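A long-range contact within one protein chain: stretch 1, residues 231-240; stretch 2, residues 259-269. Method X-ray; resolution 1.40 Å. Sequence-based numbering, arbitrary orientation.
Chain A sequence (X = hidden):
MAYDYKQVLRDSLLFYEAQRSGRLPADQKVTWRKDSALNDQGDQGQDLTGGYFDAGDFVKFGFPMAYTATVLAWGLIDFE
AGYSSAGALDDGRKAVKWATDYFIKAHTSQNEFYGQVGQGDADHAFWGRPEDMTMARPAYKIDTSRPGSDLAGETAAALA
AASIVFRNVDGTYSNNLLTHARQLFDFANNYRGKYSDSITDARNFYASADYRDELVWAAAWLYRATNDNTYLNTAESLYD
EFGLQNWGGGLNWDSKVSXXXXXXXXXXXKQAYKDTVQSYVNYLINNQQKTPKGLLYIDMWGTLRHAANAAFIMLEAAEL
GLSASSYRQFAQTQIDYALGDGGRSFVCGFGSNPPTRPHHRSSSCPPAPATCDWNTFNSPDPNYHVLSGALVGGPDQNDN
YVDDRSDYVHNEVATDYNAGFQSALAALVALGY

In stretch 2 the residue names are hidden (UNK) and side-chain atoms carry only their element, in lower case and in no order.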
# COMPACT_ATOMS: atom_id res chain seq x y z
N TYR A 231 19.33 -1.00 -16.19
CA TYR A 231 18.24 -1.46 -15.34
C TYR A 231 17.21 -2.27 -16.12
O TYR A 231 16.68 -3.26 -15.62
CB TYR A 231 17.57 -0.28 -14.65
CG TYR A 231 18.43 0.36 -13.57
CD1 TYR A 231 18.82 -0.37 -12.45
CD2 TYR A 231 18.84 1.68 -13.67
CE1 TYR A 231 19.60 0.21 -11.44
CE2 TYR A 231 19.62 2.27 -12.68
CZ TYR A 231 19.99 1.53 -11.57
OH TYR A 231 20.75 2.11 -10.58
N LEU A 232 16.94 -1.85 -17.35
CA LEU A 232 15.98 -2.57 -18.19
C LEU A 232 16.52 -3.96 -18.52
O LEU A 232 15.80 -4.95 -18.44
CB LEU A 232 15.71 -1.81 -19.48
CG LEU A 232 14.76 -2.51 -20.46
CD1 LEU A 232 13.42 -2.76 -19.80
CD2 LEU A 232 14.60 -1.66 -21.71
N ASN A 233 17.80 -4.01 -18.88
CA ASN A 233 18.44 -5.28 -19.22
C ASN A 233 18.39 -6.22 -18.03
O ASN A 233 18.09 -7.40 -18.17
CB ASN A 233 19.88 -5.04 -19.65
CG ASN A 233 19.98 -4.33 -20.98
OD1 ASN A 233 21.04 -3.80 -21.34
ND2 ASN A 233 18.89 -4.31 -21.74
N THR A 234 18.69 -5.69 -16.84
CA THR A 234 18.66 -6.50 -15.63
C THR A 234 17.24 -6.98 -15.36
O THR A 234 17.01 -8.15 -15.09
CB THR A 234 19.17 -5.69 -14.42
OG1 THR A 234 20.56 -5.38 -14.60
CG2 THR A 234 19.00 -6.48 -13.14
N ALA A 235 16.27 -6.07 -15.46
CA ALA A 235 14.88 -6.42 -15.23
C ALA A 235 14.43 -7.57 -16.13
O ALA A 235 13.87 -8.56 -15.66
CB ALA A 235 13.98 -5.21 -15.45
N GLU A 236 14.69 -7.44 -17.43
CA GLU A 236 14.28 -8.47 -18.38
C GLU A 236 15.08 -9.76 -18.25
O GLU A 236 14.54 -10.85 -18.44
CB GLU A 236 14.37 -7.93 -19.81
CG GLU A 236 13.41 -6.78 -20.07
CD GLU A 236 13.20 -6.51 -21.54
OE1 GLU A 236 14.12 -5.99 -22.20
OE2 GLU A 236 12.10 -6.82 -22.04
N SER A 237 16.36 -9.65 -17.92
CA SER A 237 17.20 -10.83 -17.75
C SER A 237 16.70 -11.65 -16.56
O SER A 237 16.56 -12.86 -16.64
CB SER A 237 18.66 -10.43 -17.53
OG SER A 237 19.21 -9.85 -18.71
N LEU A 238 16.43 -10.97 -15.45
CA LEU A 238 15.95 -11.65 -14.25
C LEU A 238 14.54 -12.18 -14.46
O LEU A 238 14.19 -13.24 -13.96
CB LEU A 238 15.99 -10.70 -13.04
CG LEU A 238 17.36 -10.42 -12.40
CD1 LEU A 238 17.95 -11.72 -11.90
CD2 LEU A 238 18.30 -9.78 -13.39
N TYR A 239 13.73 -11.44 -15.22
CA TYR A 239 12.36 -11.86 -15.50
C TYR A 239 12.39 -13.23 -16.19
O TYR A 239 11.62 -14.12 -15.85
CB TYR A 239 11.66 -10.83 -16.40
CG TYR A 239 10.21 -11.16 -16.72
CD1 TYR A 239 9.89 -12.12 -17.68
CD2 TYR A 239 9.17 -10.51 -16.05
CE1 TYR A 239 8.55 -12.42 -17.97
CE2 TYR A 239 7.84 -10.81 -16.33
CZ TYR A 239 7.54 -11.77 -17.29
OH TYR A 239 6.22 -12.08 -17.56
N ASP A 240 13.29 -13.38 -17.15
CA ASP A 240 13.43 -14.63 -17.88
C ASP A 240 14.08 -15.71 -17.01
O ASP A 240 13.62 -16.85 -16.99
CB ASP A 240 14.26 -14.44 -19.15
CG ASP A 240 13.60 -13.52 -20.15
OD1 ASP A 240 12.35 -13.45 -20.17
OD2 ASP A 240 14.32 -12.87 -20.94
N UNK A 259 1.92 -6.73 -11.72
CA UNK A 259 2.38 -5.36 -11.70
C UNK A 259 3.63 -5.26 -12.55
O UNK A 259 3.77 -4.35 -13.37
N UNK A 260 4.54 -6.21 -12.35
CA UNK A 260 5.79 -6.25 -13.10
C UNK A 260 5.51 -6.36 -14.60
O UNK A 260 6.10 -5.65 -15.41
c UNK A 260 7.20 -7.24 -11.27
c UNK A 260 6.66 -7.46 -12.68
c UNK A 260 7.81 -7.65 -13.66
N UNK A 261 4.59 -7.25 -14.94
CA UNK A 261 4.23 -7.48 -16.33
C UNK A 261 3.58 -6.29 -17.03
O UNK A 261 3.95 -5.94 -18.15
c UNK A 261 3.33 -8.71 -16.42
c UNK A 261 4.10 -10.00 -16.13
o UNK A 261 3.65 -12.31 -15.71
c UNK A 261 3.20 -11.17 -15.77
n UNK A 261 1.92 -10.89 -15.53
N UNK A 262 2.63 -5.64 -16.37
CA UNK A 262 1.98 -4.50 -17.00
C UNK A 262 2.95 -3.31 -17.06
O UNK A 262 2.88 -2.49 -17.97
c UNK A 262 -0.21 -3.27 -17.19
c UNK A 262 0.66 -4.11 -16.27
c UNK A 262 0.96 -3.38 -14.97
N UNK A 263 3.87 -3.25 -16.10
CA UNK A 263 4.87 -2.18 -16.07
C UNK A 263 5.86 -2.39 -17.22
O UNK A 263 6.12 -1.46 -17.99
c UNK A 263 6.13 -0.88 -14.13
c UNK A 263 5.63 -2.20 -14.74
c UNK A 263 7.29 -1.19 -13.20
c UNK A 263 6.56 0.10 -15.20
N UNK A 264 6.40 -3.59 -17.33
CA UNK A 264 7.35 -3.89 -18.40
C UNK A 264 6.70 -3.78 -19.78
O UNK A 264 7.36 -3.41 -20.75
c UNK A 264 9.04 -5.38 -17.14
c UNK A 264 7.96 -5.29 -18.22
c UNK A 264 9.48 -6.82 -16.96
c UNK A 264 10.23 -4.50 -17.52
N UNK A 265 5.41 -4.08 -19.86
CA UNK A 265 4.71 -3.97 -21.14
C UNK A 265 4.74 -2.52 -21.59
O UNK A 265 4.95 -2.22 -22.76
c UNK A 265 3.26 -4.45 -20.99
N UNK A 266 4.54 -1.60 -20.64
CA UNK A 266 4.55 -0.18 -20.95
C UNK A 266 5.95 0.34 -21.28
O UNK A 266 6.13 1.13 -22.20
c UNK A 266 3.98 0.62 -19.78
c UNK A 266 3.02 4.32 -19.19
c UNK A 266 3.27 2.86 -18.86
c UNK A 266 3.90 2.12 -20.04
n UNK A 266 4.27 5.04 -19.55
N UNK A 267 6.94 -0.13 -20.52
CA UNK A 267 8.32 0.30 -20.70
C UNK A 267 9.02 -0.25 -21.94
O UNK A 267 9.92 0.40 -22.49
c UNK A 267 9.15 -0.06 -19.47
c UNK A 267 9.60 0.02 -17.02
c UNK A 267 8.73 0.58 -18.14
c UNK A 267 8.87 2.09 -18.22
N UNK A 268 8.63 -1.44 -22.38
CA UNK A 268 9.25 -2.07 -23.54
C UNK A 268 8.35 -2.17 -24.76
O UNK A 268 8.84 -2.32 -25.88
o UNK A 268 8.59 -4.32 -22.96
c UNK A 268 10.62 -3.47 -21.96
c UNK A 268 9.73 -3.49 -23.20
N UNK A 269 7.04 -2.10 -24.54
CA UNK A 269 6.05 -2.20 -25.62
C UNK A 269 6.06 -3.61 -26.22
O UNK A 269 5.47 -3.84 -27.27
o UNK A 269 5.30 -0.52 -28.77
c UNK A 269 5.15 -0.92 -27.62
n UNK A 269 3.95 -1.13 -27.09
c UNK A 269 6.35 -1.18 -26.72

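Position 259 has backbone atoms only. No side-chain atom is modelled, and nothing of stretch 1 is near. It is Gly259.

Position 260 carries three carbons, one bearing the other two. The fork sits at CB, which points toward stretch 1. One branch carbon lies 4.0 Å from CD2 of Tyr239, at the edge of the ring and near its plane. This is Val260, and the touching atom is CG1.

Position 261 has three carbons in a row, the third bearing one oxygen and one nitrogen. This is a terminal amide on a two-carbon arm. CA-to-CB runs sideways, but the end of the chain comes nearer to stretch 1. The amide oxygen is 3.2 Å from OH of Tyr239, and the second carbon lies at the edge of that ring. The residue is Gln261. Its chi1 is m and its chi2 is t.

Position 262 again shows one carbon carrying two. It faces no part of stretch 1. The branching at CB gives Val262.

Position 263 has four carbons, forked at the second. It is out of reach of stretch 1. The fork one carbon beyond CB marks Leu263.

Position 264 has the same four carbons with the same fork, but here CB points toward stretch 1. One terminal carbon is 3.8 Å from CD2 of Tyr239. The other is 4.3 Å from CB of Ala235 and also 4.3 Å from CD1 of Leu232. This is Leu264. CD1 meets the tyrosine, and CD2 meets the alanine and leucine.

Position 265 has one side-chain carbon, well away from stretch 1. It is Ala265.

Position 266 shows four carbons in a row ending in nitrogen. The chain is exposed and does not reach stretch 1. It is Lys266.

Position 267 has four carbons forked at the second. CB points toward stretch 1, yet the nearest approach is 5.1 Å, from CB of 267 to CD1 of Leu232, too far for a contact. It is Leu267.

Position 268 has one carbon bearing one oxygen and one carbon. The outer carbon is 3.6 Å from CD1 of Leu232 and 3.7 Å from OE2 of Glu236. The oxygen is 2.7 Å from O of Leu264. This is Thr268. CG2 makes the closest approach to stretch 1, while OG1 donates a hydrogen bond to O of Leu264 in its own helix.

Position 269 has two carbons, the second bearing one oxygen and one nitrogen. It leaves the helix with positive phi and makes no contact. It is Asn269.

The N-to-C directions of the two helices differ by 135°, so they cross obliquely, halfway between perpendicular and antiparallel. Their axes stay 12.0 Å apart at closest approach, and side chains bridge the gap. Contacting residues fall at 232, 235, 236 and 239 on one helix and at 260, 261, 264 and 268 on the other, spacings that keep each set on one helical face. Leu264 is central, touching Leu232, Ala235 and Tyr239. Tyr239 covers the 260 end, while Leu232 and Glu236 meet Thr268. The contact is mostly apolar and modest, burying 333 Å² in total.

Stretch 2 259-269: GVQVLLAKLTN
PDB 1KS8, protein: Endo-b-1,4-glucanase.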